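Local atomic coordinates of Dot/Icm T4SS effector (Legionella pneumophila, PDB entry 6VVD), a protein that is a Dot/Icm-secreted effector that binds inositol hexakisphosphate and probably transfers phosphorus-containing groups through a protein-kinase-like fold. Residues K103-S108 with N152-M157; V96-E101 with M157-A162. One frame throughout, in Å; residues are numbered along the deposited sequence.

Contact 1 of 2, residues K103-S108 with N152-M157. With IHP (inositol hexakisphosphate), chain D.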
loop_
_atom_site.group_PDB
_atom_site.type_symbol
_atom_site.label_atom_id
_atom_site.label_comp_id
_atom_site.label_asym_id
_atom_site.label_seq_id
_atom_site.Cartn_x
_atom_site.Cartn_y
_atom_site.Cartn_z
ATOM N N LYS A 103 1.286 -15.240 10.847
ATOM C CA LYS A 103 0.077 -14.791 10.174
ATOM C C LYS A 103 -0.816 -14.043 11.146
ATOM O O LYS A 103 -1.143 -14.561 12.218
ATOM C CB LYS A 103 -0.680 -15.984 9.580
ATOM C CG LYS A 103 -2.098 -15.663 9.155
ATOM C CD LYS A 103 -2.634 -16.721 8.201
ATOM C CE LYS A 103 -2.898 -18.041 8.909
ATOM N NZ LYS A 103 -4.334 -18.438 8.810
ATOM N N ALA A 104 -1.209 -12.834 10.761
ATOM C CA ALA A 104 -2.116 -12.014 11.544
ATOM C C ALA A 104 -3.542 -12.194 11.042
ATOM O O ALA A 104 -3.782 -12.656 9.926
ATOM C CB ALA A 104 -1.713 -10.541 11.473
ATOM N N MET A 105 -4.494 -11.810 11.886
ATOM C CA MET A 105 -5.911 -11.975 11.590
ATOM C C MET A 105 -6.619 -10.699 12.007
ATOM O O MET A 105 -6.570 -10.319 13.179
ATOM C CB MET A 105 -6.477 -13.193 12.326
ATOM C CG MET A 105 -7.857 -13.622 11.872
ATOM S SD MET A 105 -8.310 -15.264 12.486
ATOM C CE MET A 105 -8.038 -15.073 14.247
ATOM N N LYS A 106 -7.256 -10.029 11.051
ATOM C CA LYS A 106 -7.950 -8.768 11.293
ATOM C C LYS A 106 -9.444 -9.010 11.125
ATOM O O LYS A 106 -9.922 -9.243 10.010
ATOM C CB LYS A 106 -7.449 -7.687 10.339
ATOM C CG LYS A 106 -8.010 -6.297 10.593
ATOM C CD LYS A 106 -7.363 -5.289 9.657
ATOM C CE LYS A 106 -7.796 -3.868 9.965
ATOM N NZ LYS A 106 -7.093 -2.870 9.101
ATOM N N VAL A 107 -10.181 -8.965 12.234
ATOM C CA VAL A 107 -11.612 -9.222 12.175
ATOM C C VAL A 107 -12.314 -8.027 11.542
ATOM O O VAL A 107 -11.878 -6.876 11.674
ATOM C CB VAL A 107 -12.169 -9.521 13.578
ATOM C CG1 VAL A 107 -12.205 -8.259 14.419
ATOM C CG2 VAL A 107 -13.550 -10.155 13.467
ATOM N N SER A 108 -13.411 -8.301 10.841
ATOM C CA SER A 108 -14.143 -7.263 10.129
ATOM C C SER A 108 -15.137 -6.587 11.062
ATOM O O SER A 108 -15.734 -7.232 11.929
ATOM C CB SER A 108 -14.881 -7.842 8.921
ATOM O OG SER A 108 -16.079 -8.486 9.319
ATOM N N ASN A 152 -18.593 -14.840 9.692
ATOM C CA ASN A 152 -17.330 -14.698 10.425
ATOM C C ASN A 152 -16.232 -14.438 9.389
ATOM O O ASN A 152 -15.482 -15.339 9.002
ATOM C CB ASN A 152 -17.018 -15.925 11.273
ATOM C CG ASN A 152 -15.715 -15.785 12.039
ATOM O OD1 ASN A 152 -15.329 -14.686 12.437
ATOM N ND2 ASN A 152 -15.025 -16.899 12.243
ATOM N N VAL A 153 -16.137 -13.188 8.950
ATOM C CA VAL A 153 -15.219 -12.784 7.895
ATOM C C VAL A 153 -14.037 -12.066 8.531
ATOM O O VAL A 153 -14.206 -11.029 9.184
ATOM C CB VAL A 153 -15.923 -11.890 6.861
ATOM C CG1 VAL A 153 -14.926 -11.343 5.861
ATOM C CG2 VAL A 153 -17.021 -12.666 6.153
ATOM N N TYR A 154 -12.844 -12.617 8.337
ATOM C CA TYR A 154 -11.607 -12.053 8.855
ATOM C C TYR A 154 -10.602 -11.935 7.717
ATOM O O TYR A 154 -10.782 -12.499 6.636
ATOM C CB TYR A 154 -11.042 -12.913 9.993
ATOM C CG TYR A 154 -11.186 -14.401 9.752
ATOM C CD1 TYR A 154 -12.370 -15.062 10.057
ATOM C CD2 TYR A 154 -10.142 -15.143 9.215
ATOM C CE1 TYR A 154 -12.508 -16.423 9.836
ATOM C CE2 TYR A 154 -10.270 -16.499 8.991
ATOM C CZ TYR A 154 -11.454 -17.137 9.302
ATOM O OH TYR A 154 -11.570 -18.493 9.075
ATOM N N PHE A 155 -9.528 -11.194 7.975
ATOM C CA PHE A 155 -8.538 -10.840 6.965
ATOM C C PHE A 155 -7.199 -11.427 7.373
ATOM O O PHE A 155 -6.655 -11.066 8.422
ATOM C CB PHE A 155 -8.453 -9.316 6.817
ATOM C CG PHE A 155 -7.455 -8.848 5.795
ATOM C CD1 PHE A 155 -7.820 -8.693 4.465
ATOM C CD2 PHE A 155 -6.159 -8.530 6.169
ATOM C CE1 PHE A 155 -6.908 -8.251 3.526
ATOM C CE2 PHE A 155 -5.242 -8.085 5.234
ATOM C CZ PHE A 155 -5.616 -7.948 3.913
ATOM N N TYR A 156 -6.680 -12.340 6.557
ATOM C CA TYR A 156 -5.374 -12.934 6.797
ATOM C C TYR A 156 -4.289 -12.115 6.103
ATOM O O TYR A 156 -4.496 -11.555 5.021
ATOM C CB TYR A 156 -5.324 -14.380 6.297
ATOM C CG TYR A 156 -5.952 -15.404 7.226
ATOM C CD1 TYR A 156 -5.843 -15.290 8.608
ATOM C CD2 TYR A 156 -6.646 -16.495 6.715
ATOM C CE1 TYR A 156 -6.415 -16.223 9.450
ATOM C CE2 TYR A 156 -7.220 -17.436 7.551
ATOM C CZ TYR A 156 -7.102 -17.293 8.917
ATOM O OH TYR A 156 -7.670 -18.231 9.752
ATOM N N MET A 157 -3.123 -12.064 6.733
ATOM C CA MET A 157 -2.003 -11.267 6.255
ATOM C C MET A 157 -0.751 -11.718 6.993
ATOM O O MET A 157 -0.844 -12.250 8.104
ATOM C CB MET A 157 -2.243 -9.770 6.494
ATOM C CG MET A 157 -2.509 -9.442 7.948
ATOM S SD MET A 157 -2.849 -7.704 8.241
ATOM C CE MET A 157 -3.566 -7.797 9.880
HETATM C C1 IHP D . -5.193 -22.591 8.907
HETATM C C2 IHP D . -5.825 -23.767 9.666
HETATM C C3 IHP D . -7.339 -23.859 9.431
HETATM C C4 IHP D . -7.625 -23.976 7.932
HETATM C C5 IHP D . -7.113 -22.716 7.221
HETATM C C6 IHP D . -5.609 -22.522 7.438
HETATM O O11 IHP D . -3.790 -22.723 8.950
HETATM P P1 IHP D . -2.950 -21.807 10.030
HETATM O O21 IHP D . -1.849 -21.059 9.322
HETATM O O31 IHP D . -3.907 -20.843 10.685
HETATM O O41 IHP D . -2.332 -22.688 11.088
HETATM O O12 IHP D . -5.586 -23.585 11.035
HETATM P P2 IHP D . -5.198 -24.931 11.900
HETATM O O22 IHP D . -4.129 -25.701 11.159
HETATM O O32 IHP D . -4.671 -24.558 13.266
HETATM O O42 IHP D . -6.451 -25.765 12.043
HETATM O O13 IHP D . -7.936 -22.697 9.929
HETATM P P3 IHP D . -9.406 -22.814 10.667
HETATM O O23 IHP D . -9.782 -24.273 10.774
HETATM O O33 IHP D . -9.311 -22.193 12.039
HETATM O O43 IHP D . -10.466 -22.096 9.865
HETATM O O14 IHP D . -8.992 -24.103 7.698
HETATM P P4 IHP D . -9.478 -25.492 6.952
HETATM O O24 IHP D . -9.456 -26.602 7.974
HETATM O O34 IHP D . -8.530 -25.824 5.824
HETATM O O44 IHP D . -10.879 -25.318 6.415
HETATM O O15 IHP D . -7.364 -22.819 5.852
HETATM P P5 IHP D . -8.221 -21.598 5.161
HETATM O O25 IHP D . -9.084 -22.128 4.037
HETATM O O35 IHP D . -9.115 -20.952 6.193
HETATM O O45 IHP D . -7.224 -20.604 4.618
HETATM O O16 IHP D . -5.289 -21.244 6.952
HETATM P P6 IHP D . -4.076 -21.102 5.860
HETATM O O26 IHP D . -2.923 -20.323 6.444
HETATM O O36 IHP D . -3.587 -22.486 5.498
HETATM O O46 IHP D . -4.618 -20.379 4.652
#

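Contact 2 of 2, residues V96-E101 with M157-A162. With IHP (inositol hexakisphosphate), chain D.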
loop_
_atom_site.group_PDB
_atom_site.type_symbol
_atom_site.label_atom_id
_atom_site.label_comp_id
_atom_site.label_asym_id
_atom_site.label_seq_id
_atom_site.Cartn_x
_atom_site.Cartn_y
_atom_site.Cartn_z
ATOM N N VAL A 96 -6.785 -6.678 15.649
ATOM C CA VAL A 96 -5.952 -7.647 14.945
ATOM C C VAL A 96 -5.489 -8.695 15.948
ATOM O O VAL A 96 -5.032 -8.352 17.045
ATOM C CB VAL A 96 -4.748 -6.969 14.266
ATOM C CG1 VAL A 96 -3.830 -8.009 13.645
ATOM C CG2 VAL A 96 -5.221 -5.975 13.214
ATOM N N TYR A 97 -5.606 -9.964 15.575
ATOM C CA TYR A 97 -5.212 -11.070 16.433
ATOM C C TYR A 97 -4.020 -11.811 15.840
ATOM O O TYR A 97 -3.626 -11.598 14.691
ATOM C CB TYR A 97 -6.371 -12.054 16.633
ATOM C CG TYR A 97 -7.618 -11.453 17.228
ATOM C CD1 TYR A 97 -7.744 -11.278 18.600
ATOM C CD2 TYR A 97 -8.679 -11.076 16.416
ATOM C CE1 TYR A 97 -8.887 -10.736 19.146
ATOM C CE2 TYR A 97 -9.827 -10.532 16.952
ATOM C CZ TYR A 97 -9.927 -10.365 18.316
ATOM O OH TYR A 97 -11.073 -9.822 18.851
ATOM N N GLU A 98 -3.456 -12.707 16.641
ATOM C CA GLU A 98 -2.367 -13.581 16.213
ATOM C C GLU A 98 -2.942 -14.988 16.075
ATOM O O GLU A 98 -3.093 -15.708 17.069
ATOM C CB GLU A 98 -1.207 -13.535 17.201
ATOM C CG GLU A 98 -0.075 -14.484 16.863
ATOM C CD GLU A 98 1.220 -14.100 17.545
ATOM O OE1 GLU A 98 1.364 -12.915 17.915
ATOM O OE2 GLU A 98 2.094 -14.976 17.715
ATOM N N LYS A 99 -3.293 -15.360 14.837
ATOM C CA LYS A 99 -3.747 -16.721 14.570
ATOM C C LYS A 99 -2.586 -17.702 14.686
ATOM O O LYS A 99 -2.671 -18.706 15.402
ATOM C CB LYS A 99 -4.382 -16.797 13.185
ATOM C CG LYS A 99 -4.931 -18.167 12.793
ATOM C CD LYS A 99 -6.122 -18.562 13.649
ATOM C CE LYS A 99 -6.877 -19.747 13.051
ATOM N NZ LYS A 99 -6.013 -20.625 12.209
ATOM N N THR A 100 -1.494 -17.427 13.990
ATOM C CA THR A 100 -0.240 -18.139 14.174
ATOM C C THR A 100 0.882 -17.108 14.226
ATOM O O THR A 100 0.662 -15.909 14.026
ATOM C CB THR A 100 0.012 -19.155 13.055
ATOM O OG1 THR A 100 0.660 -18.500 11.958
ATOM C CG2 THR A 100 -1.295 -19.761 12.582
ATOM N N GLU A 101 2.098 -17.575 14.486
ATOM C CA GLU A 101 3.226 -16.668 14.646
ATOM C C GLU A 101 3.782 -16.161 13.320
ATOM O O GLU A 101 4.721 -15.358 13.331
ATOM C CB GLU A 101 4.334 -17.354 15.451
ATOM C CG GLU A 101 4.848 -18.642 14.843
ATOM C CD GLU A 101 5.753 -19.401 15.790
ATOM O OE1 GLU A 101 6.195 -18.804 16.797
ATOM O OE2 GLU A 101 6.014 -20.597 15.533
ATOM N N MET A 157 -3.123 -12.064 6.733
ATOM C CA MET A 157 -2.003 -11.267 6.255
ATOM C C MET A 157 -0.751 -11.718 6.993
ATOM O O MET A 157 -0.844 -12.250 8.104
ATOM C CB MET A 157 -2.243 -9.770 6.494
ATOM C CG MET A 157 -2.509 -9.442 7.948
ATOM S SD MET A 157 -2.849 -7.704 8.241
ATOM C CE MET A 157 -3.566 -7.797 9.880
ATOM N N PRO A 158 0.425 -11.503 6.406
ATOM C CA PRO A 158 1.664 -11.840 7.114
ATOM C C PRO A 158 1.777 -11.073 8.424
ATOM O O PRO A 158 1.409 -9.900 8.512
ATOM C CB PRO A 158 2.767 -11.429 6.129
ATOM C CG PRO A 158 2.105 -11.373 4.807
ATOM C CD PRO A 158 0.687 -10.958 5.062
ATOM N N LYS A 159 2.281 -11.755 9.445
ATOM C CA LYS A 159 2.659 -11.102 10.689
ATOM C C LYS A 159 4.000 -10.414 10.490
ATOM O O LYS A 159 4.912 -10.972 9.873
ATOM C CB LYS A 159 2.749 -12.135 11.812
ATOM C CG LYS A 159 2.944 -11.573 13.210
ATOM C CD LYS A 159 3.195 -12.710 14.201
ATOM C CE LYS A 159 3.120 -12.239 15.641
ATOM N NZ LYS A 159 4.102 -11.162 15.927
ATOM N N ILE A 160 4.116 -9.182 10.983
ATOM C CA ILE A 160 5.382 -8.463 10.939
ATOM C C ILE A 160 5.678 -7.914 12.328
ATOM O O ILE A 160 4.769 -7.496 13.052
ATOM C CB ILE A 160 5.389 -7.350 9.871
ATOM C CG1 ILE A 160 4.340 -6.276 10.143
ATOM C CG2 ILE A 160 5.145 -7.951 8.488
ATOM C CD1 ILE A 160 4.478 -5.069 9.218
ATOM N N ASN A 161 6.954 -7.947 12.707
ATOM C CA ASN A 161 7.399 -7.505 14.027
ATOM C C ASN A 161 7.797 -6.038 13.929
ATOM O O ASN A 161 8.913 -5.712 13.517
ATOM C CB ASN A 161 8.562 -8.363 14.521
ATOM C CG ASN A 161 8.139 -9.781 14.877
ATOM O OD1 ASN A 161 7.528 -10.014 15.922
ATOM N ND2 ASN A 161 8.482 -10.736 14.021
ATOM N N ALA A 162 6.885 -5.148 14.316
ATOM C CA ALA A 162 7.157 -3.722 14.244
ATOM C C ALA A 162 8.309 -3.349 15.172
ATOM O O ALA A 162 8.662 -4.079 16.100
ATOM C CB ALA A 162 5.911 -2.914 14.608
HETATM C C1 IHP D . -5.193 -22.591 8.907
HETATM C C2 IHP D . -5.825 -23.767 9.666
HETATM C C3 IHP D . -7.339 -23.859 9.431
HETATM C C4 IHP D . -7.625 -23.976 7.932
HETATM C C5 IHP D . -7.113 -22.716 7.221
HETATM C C6 IHP D . -5.609 -22.522 7.438
HETATM O O11 IHP D . -3.790 -22.723 8.950
HETATM P P1 IHP D . -2.950 -21.807 10.030
HETATM O O21 IHP D . -1.849 -21.059 9.322
HETATM O O31 IHP D . -3.907 -20.843 10.685
HETATM O O41 IHP D . -2.332 -22.688 11.088
HETATM O O12 IHP D . -5.586 -23.585 11.035
HETATM P P2 IHP D . -5.198 -24.931 11.900
HETATM O O22 IHP D . -4.129 -25.701 11.159
HETATM O O32 IHP D . -4.671 -24.558 13.266
HETATM O O42 IHP D . -6.451 -25.765 12.043
HETATM O O13 IHP D . -7.936 -22.697 9.929
HETATM P P3 IHP D . -9.406 -22.814 10.667
HETATM O O23 IHP D . -9.782 -24.273 10.774
HETATM O O33 IHP D . -9.311 -22.193 12.039
HETATM O O43 IHP D . -10.466 -22.096 9.865
HETATM O O14 IHP D . -8.992 -24.103 7.698
HETATM P P4 IHP D . -9.478 -25.492 6.952
HETATM O O24 IHP D . -9.456 -26.602 7.974
HETATM O O34 IHP D . -8.530 -25.824 5.824
HETATM O O44 IHP D . -10.879 -25.318 6.415
HETATM O O15 IHP D . -7.364 -22.819 5.852
HETATM P P5 IHP D . -8.221 -21.598 5.161
HETATM O O25 IHP D . -9.084 -22.128 4.037
HETATM O O35 IHP D . -9.115 -20.952 6.193
HETATM O O45 IHP D . -7.224 -20.604 4.618
HETATM O O16 IHP D . -5.289 -21.244 6.952
HETATM P P6 IHP D . -4.076 -21.102 5.860
HETATM O O26 IHP D . -2.923 -20.323 6.444
HETATM O O36 IHP D . -3.587 -22.486 5.498
HETATM O O46 IHP D . -4.618 -20.379 4.652
#

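Contact 1 of 2, residues K103-S108 with N152-M157
Lys-103 lays its ammonium group over one face of the Tyr-156 ring, NZ lying 3.1 Å from the ring centroid and 18° off the normal, a cation-pi contact to which CD adds a CH-pi touch on that face. The chain runs out with CG anti to the backbone N (chi1 166°), and the bend at the third torsion (chi3 71°) brings NZ back over the ring and to the inositol hexakisphosphate, where it donates to O31 at 3.1 Å. Lysine suits this place because one flexible cation serves both an electron-rich ring and an anion. Tyr-154 sets CD2 over the opposite face of Tyr-156, toward its rim, and Met-105 runs alongside Tyr-156 and rests its sulfur obliquely against both rings, SD standing 4.2 Å from the Tyr-154 centroid and 4.9 Å from that of Tyr-156. On the other face of the sheet, Met-157 sets CE 3.7 Å from Ala-104 CB, whose smallness admits it. Behind these side chains the antiparallel backbones are sewn together at Ala-104 with Met-157 and Lys-106 with Phe-155; Lys-106 N reaches Phe-155 O at 2.9 Å. Lys-106 extends to a salt bridge with Asp-219, consistent with the strand lysine of kinases. Strands 96-98 and 144-146 flank the pair, and helix 114-133 packs on Phe-155 through Ile-124.

Contact 2 of 2, residues V96-E101 with M157-A162
Lys-159 stretches its aliphatic chain past the backbone of Glu-101, its CD beside the carbonyl oxygen, and lays CE against the carboxylate of Glu-98. The chain is extended from CB to CE and turns only at its end (chi4 -59°), where NZ stands 3.8 Å from Glu-98 OE1. That is a long salt bridge, and at such a separation the attraction is probably modest. Glu-98 meets the lysine through an extended chain of its own, and the two side chains cross at an angle. Long charged residues suit this partly exposed spot, since their methylene groups can pack while their ends remain near water.

At the other end of the contact, Val-96 turns both methyl groups to Met-157, CG1 at 3.8 Å and CG2 at 4.1 Å from its CE. A branched residue thus gives a broad apolar surface for a flexible thioether to lie against. The two belong to strands that are not neighbours in the sheet, because strand 103-107 runs between them and the side chains meet over its Ala-104 and the base of the Lys-106 side chain. This is consistent with the small lobe of a protein kinase-like fold, where the valine following the glycine-rich loop and the alanine two residues before the strand lysine roof the nucleotide pocket; Met-157 probably takes the gatekeeper place, and residues 158-162 would lead into the hinge.

The turn after Glu-98 faces the inositol phosphate. Lys-99 bends at its second torsion and donates from NZ to the ligand's O31 at 2.6 Å, with a weak bond to O12. Thr-100 places its methyl CG2 3.4 Å from the same O31, while its OG1 accepts from Asp-102 N in an ST turn.

Contact 1 is mostly buried and contact 2 lies at the surface, their centres about 10 Å apart. Both use strand 154-158 and share Met-157, which packs on Ala-104 in one and Val-96 in the other. Strands 96-98 and 103-107 follow each other as a hairpin, joined where Tyr-97 N meets Met-105 O at 2.6 Å, a probable hydrogen bond. Adjacent strands give contact 1 a regular run of backbone bonds with aromatic and sulfur packing; contact 2, spanning a strand, has no hydrogen bond across it and relies on side-chain packing and one long ion pair. Each sends a lysine, Lys-103 or Lys-99, to O31 of inositol hexakisphosphate.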